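Local coordinates for ABC transporter substrate binding protein (Ribose) (Agrobacterium vitis S4, PDB 4WT7) that probably serves as the sugar- or polyol-binding component of an ABC transporter, and holds D-allitol in the cleft between its two lobes, at residues 272-281 and 298-306. Numbering follows the deposited sequence.
With X9X (D-allitol), chain C.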
ATOM      1  N   ALA A 272      -6.877  -7.503  -1.621  1.00 10.09           N
ATOM      2  CA  ALA A 272      -6.429  -7.603  -0.248  1.00 10.41           C
ATOM      3  C   ALA A 272      -4.949  -7.944  -0.219  1.00 11.29           C
ATOM      4  O   ALA A 272      -4.471  -8.841  -0.953  1.00  9.67           O
ATOM      5  CB  ALA A 272      -7.218  -8.624   0.500  1.00 10.34           C
ATOM      6  N   GLN A 273      -4.253  -7.214   0.632  1.00 11.80           N
ATOM      7  CA  GLN A 273      -2.886  -7.528   1.006  1.00  9.21           C
ATOM      8  C   GLN A 273      -2.834  -8.160   2.373  1.00 11.03           C
ATOM      9  O   GLN A 273      -3.864  -8.280   3.062  1.00 10.63           O
ATOM     10  CB  GLN A 273      -2.075  -6.246   1.043  1.00  9.11           C
ATOM     11  CG  GLN A 273      -1.924  -5.615  -0.300  1.00  9.05           C
ATOM     12  CD  GLN A 273      -0.743  -4.631  -0.351  1.00 10.92           C
ATOM     13  OE1 GLN A 273       0.390  -5.030  -0.587  1.00 10.90           O
ATOM     14  NE2 GLN A 273      -1.014  -3.361  -0.091  1.00  9.28           N
ATOM     15  N   GLN A 274      -1.620  -8.542   2.771  1.00  9.55           N
ATOM     16  CA  GLN A 274      -1.365  -9.230   4.037  1.00  9.25           C
ATOM     17  C   GLN A 274      -0.253  -8.492   4.800  1.00  9.17           C
ATOM     18  O   GLN A 274       0.900  -8.950   4.851  1.00  9.00           O
ATOM     19  CB  GLN A 274      -0.956 -10.661   3.761  1.00  9.19           C
ATOM     20  CG  GLN A 274      -1.986 -11.431   2.955  1.00  9.33           C
ATOM     21  CD  GLN A 274      -1.746 -12.952   2.973  1.00 12.37           C
ATOM     22  OE1 GLN A 274      -2.047 -13.621   3.970  1.00  9.73           O
ATOM     23  NE2 GLN A 274      -1.253 -13.507   1.857  1.00  9.32           N
ATOM     24  N   PRO A 275      -0.592  -7.335   5.362  1.00  9.36           N
ATOM     25  CA  PRO A 275       0.415  -6.495   6.014  1.00  9.87           C
ATOM     26  C   PRO A 275       1.036  -7.148   7.255  1.00  9.52           C
ATOM     27  O   PRO A 275       2.243  -7.041   7.479  1.00  9.42           O
ATOM     28  CB  PRO A 275      -0.359  -5.217   6.348  1.00 10.98           C
ATOM     29  CG  PRO A 275      -1.855  -5.623   6.254  1.00 10.73           C
ATOM     30  CD  PRO A 275      -1.861  -6.609   5.148  1.00  9.59           C
ATOM     31  N   ALA A 276       0.258  -7.836   8.064  1.00  9.85           N
ATOM     32  CA  ALA A 276       0.900  -8.492   9.195  1.00 11.02           C
ATOM     33  C   ALA A 276       1.926  -9.534   8.678  1.00  9.94           C
ATOM     34  O   ALA A 276       3.058  -9.599   9.175  1.00  9.72           O
ATOM     35  CB  ALA A 276      -0.120  -9.088  10.130  1.00 10.48           C
ATOM     36  N   GLU A 277       1.556 -10.296   7.651  1.00 14.92           N
ATOM     37  CA  GLU A 277       2.510 -11.241   7.060  1.00 11.94           C
ATOM     38  C   GLU A 277       3.741 -10.540   6.494  1.00 11.77           C
ATOM     39  O   GLU A 277       4.853 -10.995   6.682  1.00 12.76           O
ATOM     40  CB  GLU A 277       1.882 -12.110   5.971  1.00 11.02           C
ATOM     41  CG  GLU A 277       0.934 -13.163   6.489  1.00 15.79           C
ATOM     42  CD  GLU A 277       1.616 -14.173   7.404  1.00 15.12           C
ATOM     43  OE1 GLU A 277       2.827 -14.434   7.206  1.00 13.69           O
ATOM     44  OE2 GLU A 277       0.933 -14.669   8.341  1.00 16.26           O
ATOM     45  N   LEU A 278       3.548  -9.434   5.787  1.00  8.86           N
ATOM     46  CA  LEU A 278       4.684  -8.694   5.256  1.00  8.67           C
ATOM     47  C   LEU A 278       5.646  -8.269   6.357  1.00  8.82           C
ATOM     48  O   LEU A 278       6.854  -8.397   6.210  1.00  8.74           O
ATOM     49  CB  LEU A 278       4.215  -7.461   4.480  1.00  8.60           C
ATOM     50  CG  LEU A 278       3.771  -7.833   3.074  1.00  8.43           C
ATOM     51  CD1 LEU A 278       2.753  -6.810   2.556  1.00  8.57           C
ATOM     52  CD2 LEU A 278       4.977  -7.962   2.154  1.00  8.26           C
ATOM     53  N   GLY A 279       5.115  -7.729   7.443  1.00 10.26           N
ATOM     54  CA  GLY A 279       5.952  -7.328   8.563  1.00 11.44           C
ATOM     55  C   GLY A 279       6.725  -8.487   9.180  1.00 11.50           C
ATOM     56  O   GLY A 279       7.925  -8.376   9.460  1.00 12.45           O
ATOM     57  N   ARG A 280       6.056  -9.611   9.398  1.00 13.14           N
ATOM     58  CA  ARG A 280       6.756 -10.796   9.912  1.00 12.30           C
ATOM     59  C   ARG A 280       7.807 -11.298   8.956  1.00 12.56           C
ATOM     60  O   ARG A 280       8.905 -11.652   9.360  1.00 13.94           O
ATOM     61  CB  ARG A 280       5.767 -11.925  10.255  1.00 14.33           C
ATOM     62  CG  ARG A 280       5.138 -11.737  11.608  1.00 19.30           C
ATOM     63  CD  ARG A 280       4.332 -12.971  12.038  1.00 18.61           C
ATOM     64  NE  ARG A 280       3.183 -13.197  11.169  1.00 17.84           N
ATOM     65  CZ  ARG A 280       2.026 -12.528  11.236  1.00 20.54           C
ATOM     66  NH1 ARG A 280       1.845 -11.560  12.129  1.00 19.69           N
ATOM     67  NH2 ARG A 280       1.042 -12.831  10.389  1.00 19.46           N
ATOM     68  N   GLN A 281       7.494 -11.300   7.675  1.00 15.02           N
ATOM     69  CA  GLN A 281       8.486 -11.705   6.705  1.00 14.28           C
ATOM     70  C   GLN A 281       9.736 -10.851   6.780  1.00 13.18           C
ATOM     71  O   GLN A 281      10.871 -11.372   6.775  1.00 14.41           O
ATOM     72  CB  GLN A 281       7.931 -11.622   5.303  1.00 15.04           C
ATOM     73  CG  GLN A 281       8.722 -12.503   4.376  1.00 17.31           C
ATOM     74  CD  GLN A 281       8.336 -12.300   2.945  1.00 19.48           C
ATOM     75  OE1 GLN A 281       7.882 -13.236   2.282  1.00 19.03           O
ATOM     76  NE2 GLN A 281       8.530 -11.074   2.440  1.00 19.39           N
ATOM     77  N   GLU A 298      13.866  -9.147  -3.556  1.00 11.15           N
ATOM     78  CA  GLU A 298      12.469  -8.894  -3.157  1.00 11.00           C
ATOM     79  C   GLU A 298      11.891 -10.215  -2.687  1.00 11.22           C
ATOM     80  O   GLU A 298      12.350 -11.266  -3.133  1.00 11.54           O
ATOM     81  CB  GLU A 298      11.657  -8.294  -4.318  1.00 10.99           C
ATOM     82  CG  GLU A 298      12.281  -7.013  -4.948  1.00 10.97           C
ATOM     83  CD  GLU A 298      11.248  -5.947  -5.348  1.00 10.95           C
ATOM     84  OE1 GLU A 298      10.179  -6.282  -5.935  1.00 11.04           O
ATOM     85  OE2 GLU A 298      11.508  -4.748  -5.077  1.00 11.04           O
ATOM     86  N   SER A 299      10.913 -10.144  -1.779  1.00 11.18           N
ATOM     87  CA  SER A 299      10.198 -11.307  -1.253  1.00 11.50           C
ATOM     88  C   SER A 299       8.706 -10.998  -1.333  1.00 11.43           C
ATOM     89  O   SER A 299       8.233 -10.077  -0.673  1.00 11.33           O
ATOM     90  CB  SER A 299      10.629 -11.574   0.190  1.00 11.68           C
ATOM     91  OG  SER A 299      12.023 -11.874   0.203  1.00 11.79           O
ATOM     92  N   TYR A 300       7.973 -11.741  -2.156  1.00 11.67           N
ATOM     93  CA  TYR A 300       6.578 -11.412  -2.431  1.00 12.00           C
ATOM     94  C   TYR A 300       5.634 -12.186  -1.576  1.00 11.97           C
ATOM     95  O   TYR A 300       5.762 -13.390  -1.422  1.00 12.44           O
ATOM     96  CB  TYR A 300       6.248 -11.632  -3.913  1.00 11.83           C
ATOM     97  CG  TYR A 300       7.157 -10.806  -4.817  1.00 11.63           C
ATOM     98  CD1 TYR A 300       7.075  -9.428  -4.831  1.00 11.29           C
ATOM     99  CD2 TYR A 300       8.104 -11.411  -5.635  1.00 11.92           C
ATOM    100  CE1 TYR A 300       7.908  -8.671  -5.634  1.00 11.25           C
ATOM    101  CE2 TYR A 300       8.936 -10.670  -6.439  1.00 11.85           C
ATOM    102  CZ  TYR A 300       8.836  -9.303  -6.441  1.00 11.52           C
ATOM    103  OH  TYR A 300       9.657  -8.535  -7.228  1.00 11.58           O
ATOM    104  N   VAL A 301       4.688 -11.474  -0.998  1.00 11.84           N
ATOM    105  CA  VAL A 301       3.650 -12.095  -0.202  1.00 12.22           C
ATOM    106  C   VAL A 301       2.363 -12.046  -1.006  1.00 12.30           C
ATOM    107  O   VAL A 301       2.013 -10.985  -1.542  1.00 11.97           O
ATOM    108  CB  VAL A 301       3.416 -11.351   1.094  1.00 12.17           C
ATOM    109  CG1 VAL A 301       2.144 -11.916   1.779  1.00 12.65           C
ATOM    110  CG2 VAL A 301       4.625 -11.478   1.988  1.00 12.25           C
ATOM    111  N   PRO A 302       1.652 -13.184  -1.092  1.00 12.85           N
ATOM    112  CA  PRO A 302       0.507 -13.221  -1.984  1.00 13.02           C
ATOM    113  C   PRO A 302      -0.552 -12.183  -1.595  1.00 12.79           C
ATOM    114  O   PRO A 302      -0.663 -11.807  -0.427  1.00 12.74           O
ATOM    115  CB  PRO A 302      -0.014 -14.655  -1.824  1.00 13.79           C
ATOM    116  CG  PRO A 302       1.239 -15.456  -1.474  1.00 14.00           C
ATOM    117  CD  PRO A 302       2.006 -14.517  -0.573  1.00 13.44           C
ATOM    118  N   ALA A 303      -1.313 -11.746  -2.591  1.00 12.77           N
ATOM    119  CA  ALA A 303      -2.439 -10.814  -2.414  1.00 12.67           C
ATOM    120  C   ALA A 303      -3.670 -11.450  -3.003  1.00 13.17           C
ATOM    121  O   ALA A 303      -3.551 -12.284  -3.869  1.00 13.52           O
ATOM    122  CB  ALA A 303      -2.174  -9.520  -3.125  1.00 12.27           C
ATOM    123  N   LEU A 304      -4.852 -11.027  -2.579  1.00 13.29           N
ATOM    124  CA  LEU A 304      -6.087 -11.692  -3.012  1.00 13.86           C
ATOM    125  C   LEU A 304      -7.141 -10.715  -3.536  1.00 13.83           C
ATOM    126  O   LEU A 304      -7.671  -9.915  -2.774  1.00 13.69           O
ATOM    127  CB  LEU A 304      -6.701 -12.467  -1.827  1.00 14.32           C
ATOM    128  CG  LEU A 304      -5.770 -13.349  -1.014  1.00 15.00           C
ATOM    129  CD1 LEU A 304      -6.260 -13.532   0.452  1.00 15.23           C
ATOM    130  CD2 LEU A 304      -5.722 -14.691  -1.746  1.00 15.87           C
ATOM    131  N   LEU A 305      -7.465 -10.787  -4.823  1.00 14.08           N
ATOM    132  CA  LEU A 305      -8.467  -9.893  -5.372  1.00 14.17           C
ATOM    133  C   LEU A 305      -9.852 -10.266  -4.822  1.00 14.63           C
ATOM    134  O   LEU A 305     -10.354 -11.365  -5.055  1.00 15.21           O
ATOM    135  CB  LEU A 305      -8.495  -9.938  -6.899  1.00 14.50           C
ATOM    136  CG  LEU A 305      -9.388  -8.815  -7.422  1.00 14.60           C
ATOM    137  CD1 LEU A 305      -8.890  -8.249  -8.751  1.00 15.03           C
ATOM    138  CD2 LEU A 305     -10.805  -9.312  -7.570  1.00 15.22           C
ATOM    139  N   ALA A 306     -10.452  -9.341  -4.092  1.00 14.52           N
ATOM    140  CA  ALA A 306     -11.829  -9.471  -3.650  1.00 14.99           C
ATOM    141  C   ALA A 306     -12.770  -8.586  -4.494  1.00 16.50           C
ATOM    142  O   ALA A 306     -12.654  -7.358  -4.512  1.00 17.01           O
ATOM    143  CB  ALA A 306     -11.936  -9.100  -2.181  1.00 14.88           C
TER
HETATM  144  OAA X9X C 401       1.594   4.868   0.468  1.00 12.22           O
HETATM  145  CAG X9X C 401       0.234   4.744   0.680  1.00  5.73           C
HETATM  146  CAI X9X C 401      -0.354   3.373   0.753  1.00  5.41           C
HETATM  147  OAC X9X C 401      -0.382   2.744  -0.506  1.00  9.79           O
HETATM  148  CAK X9X C 401       0.296   2.559   1.833  1.00  1.73           C
HETATM  149  OAE X9X C 401       0.214   3.325   2.972  1.00 10.31           O
HETATM  150  CAL X9X C 401      -0.485   1.276   2.124  1.00 12.27           C
HETATM  151  OAF X9X C 401      -1.805   1.549   2.443  1.00  9.48           O
HETATM  152  CAJ X9X C 401      -0.385   0.163   1.100  1.00  8.59           C
HETATM  153  OAD X9X C 401      -1.238   0.315   0.018  1.00 10.55           O
HETATM  154  CAH X9X C 401       1.013  -0.164   0.618  1.00  7.04           C
HETATM  155  OAB X9X C 401       1.219  -1.505   0.227  1.00 10.03           O
HETATM  156  O   HOH W   1       0.079  -9.210   0.485  1.00  5.07           O
HETATM  157  O   HOH W   2       7.823 -14.313  -0.076  1.00 26.39           O
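Gln274 lays its side chain across to Val301 and Pro302. Gln274 CB lies 3.9 Å from Val301 CG1. CG, beside the backbone N (chi1 -57°), starts an extended chain that carries the amide past Val301 CG1 at a slant to the carbonyl of Pro302. Gln274 CG and CD each come within 3.7 Å of Pro302 O, CD also brushing Val301 CG1. There Gln274 NE2 donates an almost straight bond, 2.9 Å to Pro302 O at an N-H...O angle of 177°. The acceptor lies in the amide plane, but the donor stands above the carbonyl plane of Pro302. A water grips the same oxygen while accepting from Gln274 N, so Pro302 O is tied to both the side chain and the backbone of the N-cap residue of helix 275-290.

Both segments run between the lobes of this periplasmic binding protein, as hinge crossings of its two-domain fold: 267-272 and 304-307 belong to one sheet, 298-300 to the other. At one end Ala272 and Leu304 form an antiparallel hydrogen-bonded pair, each N donating to the other's O over 2.8 Å. In the middle, Leu278 CD2 packs 3.5 Å from Val301 CG2. At the far end the extended Gln281 side chain runs past Val301 in the opposite direction; Gln281 NE2, bonded to Ser130, adds a weak 3.3 Å bond to Ser299 O, and a second water links Gln281 OE1 to Tyr300 O. The CB of Gln273 points away from 298-306, and Gln273 NE2 donates to D-allitol OAB over 2.9 Å and also bonds Asp251, while Ser132 holds OE1, fixing the amide against the ligand.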